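Long-range contacts in oxysterol-binding protein homolog 1 (PDB 5H28), which carries sterols and other lipids between membranes through the cytosol, its ankyrin repeats, the part present here, targeting it to the nucleus-vacuole junction by binding NVJ1: residues A[43-48]-A[55-60]; A[95-100]-A[130-135]; A[221-226]-A[249-254]. One frame throughout, in Å; residues are numbered along the deposited sequence.

Contact 1: residues A[43-48]-A[55-60]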
loop_
_atom_site.group_PDB
_atom_site.type_symbol
_atom_site.label_atom_id
_atom_site.label_comp_id
_atom_site.label_asym_id
_atom_site.label_seq_id
_atom_site.Cartn_x
_atom_site.Cartn_y
_atom_site.Cartn_z
ATOM N N LEU A 43 18.626 8.438 -3.302
ATOM C CA LEU A 43 18.729 7.568 -4.471
ATOM C C LEU A 43 19.712 6.424 -4.259
ATOM O O LEU A 43 19.985 5.656 -5.177
ATOM C CB LEU A 43 19.149 8.379 -5.701
ATOM C CG LEU A 43 18.116 9.386 -6.214
ATOM C CD1 LEU A 43 18.751 10.276 -7.269
ATOM C CD2 LEU A 43 16.913 8.652 -6.785
ATOM N N MET A 44 20.232 6.295 -3.041
ATOM C CA MET A 44 21.197 5.242 -2.762
ATOM C C MET A 44 20.694 3.833 -3.050
ATOM O O MET A 44 21.429 3.017 -3.607
ATOM C CB MET A 44 21.685 5.338 -1.316
ATOM C CG MET A 44 22.658 4.225 -0.926
ATOM S SD MET A 44 23.551 4.576 0.601
ATOM C CE MET A 44 22.192 4.798 1.740
ATOM N N LEU A 45 19.451 3.538 -2.684
ATOM C CA LEU A 45 18.919 2.206 -2.940
ATOM C C LEU A 45 18.812 1.949 -4.444
ATOM O O LEU A 45 19.038 0.825 -4.897
ATOM C CB LEU A 45 17.561 2.019 -2.256
ATOM C CG LEU A 45 16.994 0.597 -2.311
ATOM C CD1 LEU A 45 18.015 -0.395 -1.767
ATOM C CD2 LEU A 45 15.705 0.536 -1.500
ATOM N N HIS A 46 18.476 2.982 -5.217
ATOM C CA HIS A 46 18.397 2.835 -6.669
ATOM C C HIS A 46 19.776 2.450 -7.191
ATOM O O HIS A 46 19.925 1.505 -7.966
ATOM C CB HIS A 46 18.002 4.154 -7.347
ATOM C CG HIS A 46 16.540 4.465 -7.287
ATOM N ND1 HIS A 46 15.905 4.869 -6.131
ATOM C CD2 HIS A 46 15.593 4.463 -8.254
ATOM C CE1 HIS A 46 14.632 5.103 -6.391
ATOM N NE2 HIS A 46 14.415 4.864 -7.673
ATOM N N TYR A 47 20.787 3.200 -6.768
ATOM C CA TYR A 47 22.141 2.935 -7.223
ATOM C C TYR A 47 22.660 1.585 -6.753
ATOM O O TYR A 47 23.397 0.919 -7.474
ATOM C CB TYR A 47 23.083 4.058 -6.772
ATOM C CG TYR A 47 22.750 5.398 -7.394
ATOM C CD1 TYR A 47 22.515 5.510 -8.763
ATOM C CD2 TYR A 47 22.664 6.550 -6.616
ATOM C CE1 TYR A 47 22.199 6.735 -9.344
ATOM C CE2 TYR A 47 22.346 7.785 -7.190
ATOM C CZ TYR A 47 22.116 7.865 -8.552
ATOM O OH TYR A 47 21.797 9.075 -9.130
ATOM N N ALA A 48 22.271 1.173 -5.552
ATOM C CA ALA A 48 22.718 -0.111 -5.033
ATOM C C ALA A 48 22.117 -1.240 -5.857
ATOM O O ALA A 48 22.790 -2.224 -6.150
ATOM C CB ALA A 48 22.323 -0.256 -3.578
ATOM N N ALA A 55 24.214 -8.775 -0.587
ATOM C CA ALA A 55 24.540 -8.542 0.816
ATOM C C ALA A 55 24.455 -7.062 1.179
ATOM O O ALA A 55 23.930 -6.703 2.235
ATOM C CB ALA A 55 25.936 -9.078 1.127
ATOM N N VAL A 56 24.966 -6.209 0.297
ATOM C CA VAL A 56 24.949 -4.769 0.528
ATOM C C VAL A 56 23.530 -4.213 0.452
ATOM O O VAL A 56 23.128 -3.400 1.284
ATOM C CB VAL A 56 25.855 -4.044 -0.487
ATOM C CG1 VAL A 56 25.682 -2.534 -0.374
ATOM C CG2 VAL A 56 27.306 -4.426 -0.226
ATOM N N ILE A 57 22.773 -4.644 -0.549
ATOM C CA ILE A 57 21.400 -4.186 -0.684
ATOM C C ILE A 57 20.604 -4.554 0.567
ATOM O O ILE A 57 19.836 -3.741 1.095
ATOM C CB ILE A 57 20.755 -4.797 -1.943
ATOM C CG1 ILE A 57 21.434 -4.195 -3.177
ATOM C CG2 ILE A 57 19.246 -4.550 -1.954
ATOM C CD1 ILE A 57 21.173 -4.942 -4.448
ATOM N N LYS A 58 20.796 -5.773 1.057
ATOM C CA LYS A 58 20.081 -6.196 2.248
ATOM C C LYS A 58 20.441 -5.349 3.464
ATOM O O LYS A 58 19.562 -4.955 4.231
ATOM C CB LYS A 58 20.365 -7.660 2.564
ATOM C CG LYS A 58 19.654 -8.106 3.810
ATOM C CD LYS A 58 20.063 -9.476 4.269
ATOM C CE LYS A 58 19.532 -9.731 5.664
ATOM N NZ LYS A 58 20.042 -10.974 6.247
ATOM N N GLU A 59 21.729 -5.083 3.653
ATOM C CA GLU A 59 22.164 -4.282 4.791
ATOM C C GLU A 59 21.593 -2.869 4.727
ATOM O O GLU A 59 21.197 -2.311 5.746
ATOM C CB GLU A 59 23.691 -4.207 4.857
ATOM C CG GLU A 59 24.394 -5.533 5.127
ATOM C CD GLU A 59 23.971 -6.183 6.429
ATOM O OE1 GLU A 59 23.757 -5.464 7.426
ATOM O OE2 GLU A 59 23.869 -7.426 6.457
ATOM N N ILE A 60 21.555 -2.287 3.532
ATOM C CA ILE A 60 21.013 -0.943 3.373
ATOM C C ILE A 60 19.551 -0.912 3.812
ATOM O O ILE A 60 19.135 -0.041 4.574
ATOM C CB ILE A 60 21.108 -0.483 1.899
ATOM C CG1 ILE A 60 22.564 -0.185 1.539
ATOM C CG2 ILE A 60 20.242 0.751 1.674
ATOM C CD1 ILE A 60 22.776 0.103 0.064
#
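Ala48 meets Ile57 and Ile60 where two neighbouring helices lie side by side. The axes of the short helical pieces 44-48 and 55-60 pass 10.2 Å apart and run nearly antiparallel, at 164°. All the contacts between them are van der Waals contacts.

Most of these join apolar side chains. Ile60 enters between Met44 and Ala48. Its CG1 lies anti to its own carbonyl carbon and the chain then runs on extended (chi2 173°), which carries CD1 across the interface. There the tip of the branch, CD1, rests 3.7 Å from Ala48 CB. The same methyl is 4.2 Å from CG of Met44, so it touches the middle of that chain and not its end. Leu45 starts at the flank and reaches inward with one branch. Its CD1 lies 4.3 Å from Ile57 CG2 and touches Ile60 CG2 as well. The small methyl of Ala48 also meets the Ile57 chain, with CB 4.1 Å from Ile57 CG1.

A second kind of contact is side chain on backbone. The end of Ile57, CD1, packs 3.6 Å from Ala48 O. An alanine in place of Ile57 would probably open a gap beside this carbonyl and leave Leu45 CD1 without one of its isoleucine neighbours.

Every touching residue is buried. Leu9 and Leu25, from helices 2-15 and 18-28, cover Met44, while Leu21 touches Ile60. Pro89 of helix 89-95 covers Leu45. His46, on another face of its helix, gives a hydrogen bond from NE2 to Asn87 O.

Both segments fall in the first predicted ankyrin repeat, residues 40-69. Two consecutive, nearly antiparallel helices joined by a short connection and packed through small and branched aliphatic side chains form the helix-turn-helix unit of the ankyrin fold.

Contact 2: residues A[95-100]-A[130-135]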
loop_
_atom_site.group_PDB
_atom_site.type_symbol
_atom_site.label_atom_id
_atom_site.label_comp_id
_atom_site.label_asym_id
_atom_site.label_seq_id
_atom_site.Cartn_x
_atom_site.Cartn_y
_atom_site.Cartn_z
ATOM N N TYR A 95 13.690 -4.336 -14.274
ATOM C CA TYR A 95 14.230 -4.095 -15.601
ATOM C C TYR A 95 15.624 -4.691 -15.782
ATOM O O TYR A 95 15.942 -5.224 -16.849
ATOM C CB TYR A 95 14.287 -2.597 -15.897
ATOM C CG TYR A 95 14.832 -2.312 -17.273
ATOM C CD1 TYR A 95 14.101 -2.648 -18.413
ATOM C CD2 TYR A 95 16.109 -1.784 -17.441
ATOM C CE1 TYR A 95 14.631 -2.472 -19.687
ATOM C CE2 TYR A 95 16.649 -1.601 -18.709
ATOM C CZ TYR A 95 15.906 -1.951 -19.826
ATOM O OH TYR A 95 16.449 -1.789 -21.077
ATOM N N GLN A 96 16.449 -4.604 -14.742
ATOM C CA GLN A 96 17.816 -5.104 -14.813
ATOM C C GLN A 96 17.920 -6.607 -14.543
ATOM O O GLN A 96 19.015 -7.146 -14.371
ATOM C CB GLN A 96 18.697 -4.318 -13.840
ATOM C CG GLN A 96 20.142 -4.182 -14.285
ATOM C CD GLN A 96 20.938 -3.262 -13.382
ATOM O OE1 GLN A 96 20.588 -2.093 -13.203
ATOM N NE2 GLN A 96 22.015 -3.782 -12.809
ATOM N N SER A 97 16.770 -7.270 -14.500
ATOM C CA SER A 97 16.697 -8.710 -14.286
ATOM C C SER A 97 17.374 -9.241 -13.028
ATOM O O SER A 97 17.994 -10.307 -13.054
ATOM C CB SER A 97 17.252 -9.442 -15.510
ATOM O OG SER A 97 16.510 -9.105 -16.671
ATOM N N ARG A 98 17.257 -8.510 -11.925
ATOM C CA ARG A 98 17.843 -8.969 -10.672
ATOM C C ARG A 98 16.696 -9.576 -9.871
ATOM O O ARG A 98 16.103 -8.935 -9.000
ATOM C CB ARG A 98 18.514 -7.811 -9.929
ATOM C CG ARG A 98 19.688 -7.215 -10.708
ATOM C CD ARG A 98 20.601 -6.368 -9.828
ATOM N NE ARG A 98 21.329 -7.194 -8.869
ATOM C CZ ARG A 98 22.205 -6.730 -7.982
ATOM N NH1 ARG A 98 22.478 -5.431 -7.917
ATOM N NH2 ARG A 98 22.807 -7.572 -7.151
ATOM N N GLY A 99 16.389 -10.828 -10.208
ATOM C CA GLY A 99 15.294 -11.552 -9.587
ATOM C C GLY A 99 15.355 -11.692 -8.083
ATOM O O GLY A 99 14.320 -11.642 -7.414
ATOM N N ASP A 100 16.553 -11.880 -7.544
ATOM C CA ASP A 100 16.693 -12.018 -6.105
ATOM C C ASP A 100 16.377 -10.712 -5.382
ATOM O O ASP A 100 15.797 -10.727 -4.299
ATOM C CB ASP A 100 18.093 -12.547 -5.745
ATOM C CG ASP A 100 19.223 -11.701 -6.306
ATOM O OD1 ASP A 100 19.015 -10.945 -7.281
ATOM O OD2 ASP A 100 20.346 -11.814 -5.774
ATOM N N LEU A 130 10.418 -12.805 -18.462
ATOM C CA LEU A 130 9.072 -13.143 -18.009
ATOM C C LEU A 130 9.013 -14.137 -16.854
ATOM O O LEU A 130 7.960 -14.304 -16.235
ATOM C CB LEU A 130 8.224 -13.632 -19.185
ATOM C CG LEU A 130 8.039 -12.585 -20.289
ATOM C CD1 LEU A 130 7.134 -13.152 -21.369
ATOM C CD2 LEU A 130 7.441 -11.303 -19.710
ATOM N N ASN A 131 10.130 -14.796 -16.558
ATOM C CA ASN A 131 10.166 -15.717 -15.431
ATOM C C ASN A 131 10.140 -14.850 -14.168
ATOM O O ASN A 131 9.509 -15.202 -13.169
ATOM C CB ASN A 131 11.437 -16.576 -15.468
ATOM C CG ASN A 131 11.573 -17.469 -14.248
ATOM O OD1 ASN A 131 10.621 -18.140 -13.847
ATOM N ND2 ASN A 131 12.763 -17.491 -13.656
ATOM N N ILE A 132 10.826 -13.714 -14.212
ATOM C CA ILE A 132 10.824 -12.811 -13.071
ATOM C C ILE A 132 9.423 -12.203 -12.965
ATOM O O ILE A 132 8.879 -12.065 -11.869
ATOM C CB ILE A 132 11.888 -11.691 -13.231
ATOM C CG1 ILE A 132 13.289 -12.303 -13.163
ATOM C CG2 ILE A 132 11.715 -10.639 -12.131
ATOM C CD1 ILE A 132 14.424 -11.303 -13.359
ATOM N N ALA A 133 8.830 -11.863 -14.107
ATOM C CA ALA A 133 7.485 -11.289 -14.109
ATOM C C ALA A 133 6.490 -12.274 -13.492
ATOM O O ALA A 133 5.617 -11.882 -12.718
ATOM C CB ALA A 133 7.060 -10.931 -15.534
ATOM N N GLN A 134 6.618 -13.551 -13.840
ATOM C CA GLN A 134 5.722 -14.565 -13.301
ATOM C C GLN A 134 5.843 -14.643 -11.782
ATOM O O GLN A 134 4.840 -14.739 -11.073
ATOM C CB GLN A 134 6.026 -15.926 -13.939
ATOM C CG GLN A 134 5.208 -17.072 -13.378
ATOM C CD GLN A 134 5.875 -17.744 -12.196
ATOM O OE1 GLN A 134 5.245 -18.507 -11.466
ATOM N NE2 GLN A 134 7.165 -17.477 -12.008
ATOM N N MET A 135 7.074 -14.587 -11.286
ATOM C CA MET A 135 7.324 -14.636 -9.851
ATOM C C MET A 135 6.677 -13.435 -9.162
ATOM O O MET A 135 6.114 -13.558 -8.072
ATOM C CB MET A 135 8.833 -14.671 -9.593
ATOM C CG MET A 135 9.243 -14.559 -8.135
ATOM S SD MET A 135 9.536 -12.855 -7.628
ATOM C CE MET A 135 11.066 -12.505 -8.483
#
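Gly99 and Ile132 bring their CA atoms within 5.8 Å, where the turn before helix 99-106 passes the first turn of helix 130-156.

Ile132 carries the contact. Its CG1 is anti to the carbonyl carbon (chi1 -67°) and the chain continues extended, so CD1 points end-on into the turn. That single methyl touches mainly backbone. It lies 3.6 Å from Ser97 CA and 3.7 Å from Gly99 N. It also sits 4.0 Å from Ser97 CB. Ile132 CG1 stays farther back, 4.2 Å from Gly99 CA.

Met135 approaches one helical turn later. Its chain bends at chi2 and chi3, and CE comes 3.5 Å from Gly99 O. The other side-chain contacts of Met135 include Val102 and Ala103, so it leans along helix 99-106.

The polar groups nearby bond outside the contact. The side chain of Arg98 starts out away from helix 130-156; its NH1 donates to Val49 O and Ala52 O. Gln96 NE2 donates to Gln50 O. On the other side, Asn129 OD1 accepts a hydrogen bond from Asn131 N and a weak one from Ile132 N, at the start of the long helix.

Segment 95-100 lies in the second predicted ankyrin repeat. Ser97 has positive phi (56°) and is the C-prime residue of a Schellman motif that ends helix 89-95. Arg98 then takes the N-cap position of the next helix. The arrangement is the tight turn between the two helices of such a repeat, here met by an isoleucine from the helix that follows.

Contact 3: residues A[221-226]-A[249-254]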
loop_
_atom_site.group_PDB
_atom_site.type_symbol
_atom_site.label_atom_id
_atom_site.label_comp_id
_atom_site.label_asym_id
_atom_site.label_seq_id
_atom_site.Cartn_x
_atom_site.Cartn_y
_atom_site.Cartn_z
ATOM N N LEU A 221 -27.978 -3.530 -3.772
ATOM C CA LEU A 221 -27.382 -2.287 -3.305
ATOM C C LEU A 221 -27.474 -2.354 -1.788
ATOM O O LEU A 221 -28.348 -3.033 -1.249
ATOM C CB LEU A 221 -28.188 -1.076 -3.782
ATOM C CG LEU A 221 -28.232 -0.734 -5.272
ATOM C CD1 LEU A 221 -29.271 0.352 -5.509
ATOM C CD2 LEU A 221 -26.858 -0.277 -5.736
ATOM N N PRO A 222 -26.579 -1.659 -1.075
ATOM C CA PRO A 222 -26.634 -1.686 0.388
ATOM C C PRO A 222 -28.012 -1.292 0.938
ATOM O O PRO A 222 -28.517 -1.913 1.876
ATOM C CB PRO A 222 -25.549 -0.690 0.791
ATOM C CG PRO A 222 -24.533 -0.848 -0.297
ATOM C CD PRO A 222 -25.390 -0.922 -1.547
ATOM N N ILE A 223 -28.630 -0.274 0.345
ATOM C CA ILE A 223 -29.931 0.196 0.810
ATOM C C ILE A 223 -31.040 -0.854 0.693
ATOM O O ILE A 223 -31.999 -0.848 1.468
ATOM C CB ILE A 223 -30.352 1.483 0.051
ATOM C CG1 ILE A 223 -31.538 2.146 0.755
ATOM C CG2 ILE A 223 -30.719 1.145 -1.388
ATOM C CD1 ILE A 223 -31.850 3.534 0.237
ATOM N N GLU A 224 -30.903 -1.762 -0.265
ATOM C CA GLU A 224 -31.908 -2.796 -0.466
ATOM C C GLU A 224 -31.784 -3.919 0.559
ATOM O O GLU A 224 -32.611 -4.826 0.598
ATOM C CB GLU A 224 -31.799 -3.354 -1.888
ATOM C CG GLU A 224 -31.880 -2.274 -2.957
ATOM C CD GLU A 224 -31.703 -2.816 -4.361
ATOM O OE1 GLU A 224 -30.759 -3.605 -4.582
ATOM O OE2 GLU A 224 -32.500 -2.441 -5.249
ATOM N N LEU A 225 -30.753 -3.846 1.396
ATOM C CA LEU A 225 -30.526 -4.858 2.423
ATOM C C LEU A 225 -31.001 -4.389 3.795
ATOM O O LEU A 225 -30.861 -5.098 4.797
ATOM C CB LEU A 225 -29.043 -5.232 2.460
ATOM C CG LEU A 225 -28.543 -5.873 1.160
ATOM C CD1 LEU A 225 -27.043 -6.122 1.249
ATOM C CD2 LEU A 225 -29.289 -7.179 0.907
ATOM N N VAL A 226 -31.553 -3.181 3.836
ATOM C CA VAL A 226 -32.094 -2.628 5.069
ATOM C C VAL A 226 -33.475 -3.258 5.238
ATOM O O VAL A 226 -34.140 -3.563 4.244
ATOM C CB VAL A 226 -32.257 -1.090 4.969
ATOM C CG1 VAL A 226 -32.956 -0.552 6.208
ATOM C CG2 VAL A 226 -30.897 -0.430 4.812
ATOM N N LEU A 249 -28.882 6.888 6.807
ATOM C CA LEU A 249 -27.443 6.943 6.559
ATOM C C LEU A 249 -27.123 6.646 5.098
ATOM O O LEU A 249 -26.377 7.377 4.448
ATOM C CB LEU A 249 -26.711 5.932 7.447
ATOM C CG LEU A 249 -25.245 5.665 7.085
ATOM C CD1 LEU A 249 -24.420 6.926 7.288
ATOM C CD2 LEU A 249 -24.706 4.533 7.943
ATOM N N LEU A 250 -27.691 5.565 4.582
ATOM C CA LEU A 250 -27.441 5.183 3.202
ATOM C C LEU A 250 -28.043 6.162 2.198
ATOM O O LEU A 250 -27.480 6.372 1.123
ATOM C CB LEU A 250 -27.951 3.761 2.959
ATOM C CG LEU A 250 -27.172 2.722 3.773
ATOM C CD1 LEU A 250 -27.852 1.370 3.686
ATOM C CD2 LEU A 250 -25.739 2.639 3.258
ATOM N N GLU A 251 -29.177 6.767 2.537
ATOM C CA GLU A 251 -29.794 7.735 1.633
ATOM C C GLU A 251 -28.909 8.971 1.540
ATOM O O GLU A 251 -28.697 9.518 0.455
ATOM C CB GLU A 251 -31.198 8.106 2.124
ATOM C CG GLU A 251 -32.219 7.006 1.878
ATOM C CD GLU A 251 -33.573 7.285 2.501
ATOM O OE1 GLU A 251 -34.517 6.517 2.218
ATOM O OE2 GLU A 251 -33.695 8.259 3.277
ATOM N N ARG A 252 -28.387 9.398 2.685
ATOM C CA ARG A 252 -27.502 10.556 2.754
ATOM C C ARG A 252 -26.209 10.259 2.000
ATOM O O ARG A 252 -25.724 11.086 1.225
ATOM C CB ARG A 252 -27.177 10.884 4.216
ATOM C CG ARG A 252 -26.157 11.998 4.395
ATOM C CD ARG A 252 -25.854 12.255 5.867
ATOM N NE ARG A 252 -24.834 13.290 6.030
ATOM C CZ ARG A 252 -24.400 13.746 7.200
ATOM N NH1 ARG A 252 -23.468 14.690 7.237
ATOM N NH2 ARG A 252 -24.895 13.266 8.334
ATOM N N ALA A 253 -25.658 9.072 2.232
ATOM C CA ALA A 253 -24.418 8.665 1.582
ATOM C C ALA A 253 -24.593 8.596 0.072
ATOM O O ALA A 253 -23.672 8.912 -0.679
ATOM C CB ALA A 253 -23.965 7.312 2.120
ATOM N N THR A 254 -25.774 8.178 -0.369
ATOM C CA THR A 254 -26.051 8.083 -1.795
ATOM C C THR A 254 -26.014 9.480 -2.414
ATOM O O THR A 254 -25.599 9.648 -3.562
ATOM C CB THR A 254 -27.422 7.418 -2.045
ATOM O OG1 THR A 254 -27.393 6.075 -1.542
ATOM C CG2 THR A 254 -27.739 7.374 -3.529
#
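Leu250 points from helix 241-256 into the short 3-10 turn formed by residues 223-225. It gives the largest share of buried surface, followed by Ile223, with Pro222 next. The fork of Leu250 works in two directions. CD1 lies 3.7 Å from Ile223 CA and 3.7 Å from Val226 CG2, so one methyl lies against the backbone of the turn and against the valine at its end. Val226 and Leu250 run antiparallel as their side chains pass. CD2 turns toward the proline, 4.1 Å from Pro222 CB.

Ile223 has CG1 anti to its backbone N (chi1 -167°), and the extended chain sends CD1 to Glu251. There it sits 3.9 Å from Glu251 CG, touching the aliphatic part of that chain.

Local bonds shape both partners. Glu224 OE1 accepts a nearly straight hydrogen bond from Leu221 N, 2.9 Å long, closing the start of the turn. Leu250 O receives both the N and the OG1 of Thr254, from opposite faces of its plane; the bond from OG1 is 2.7 Å.

Helices 189-196 and 199-207, both within the third predicted ankyrin repeat, lie beside the contact. Leu190 and His191 of the first pack on Pro222. Val199 and Cys202 of the second touch Leu249, and Leu206 touches Ala253. The turn thus packs on helix 189-196, and helix 241-256 on helix 199-207.

How the contacts relate
Contacts 1 and 3 are buried, while contact 2 lies nearer the surface. No helix is shared among the three. Contact 1 joins two helices of one predicted repeat mainly through apolar side chains, with one methyl on a backbone carbonyl. Contact 3 is also mainly aliphatic, but sets a 3-10 turn against a helix. Contact 2 is different, since side-chain tips meet mostly the backbone of a turn. Contacts 1 and 2 touch through Arg98, whose NH1 packs on both Ala48 O and Ile57 CD1, so adjacent predicted repeats meet there. Contact 3 stands apart, across the chain's centre, with its centre about 50 Å from that of contact 1.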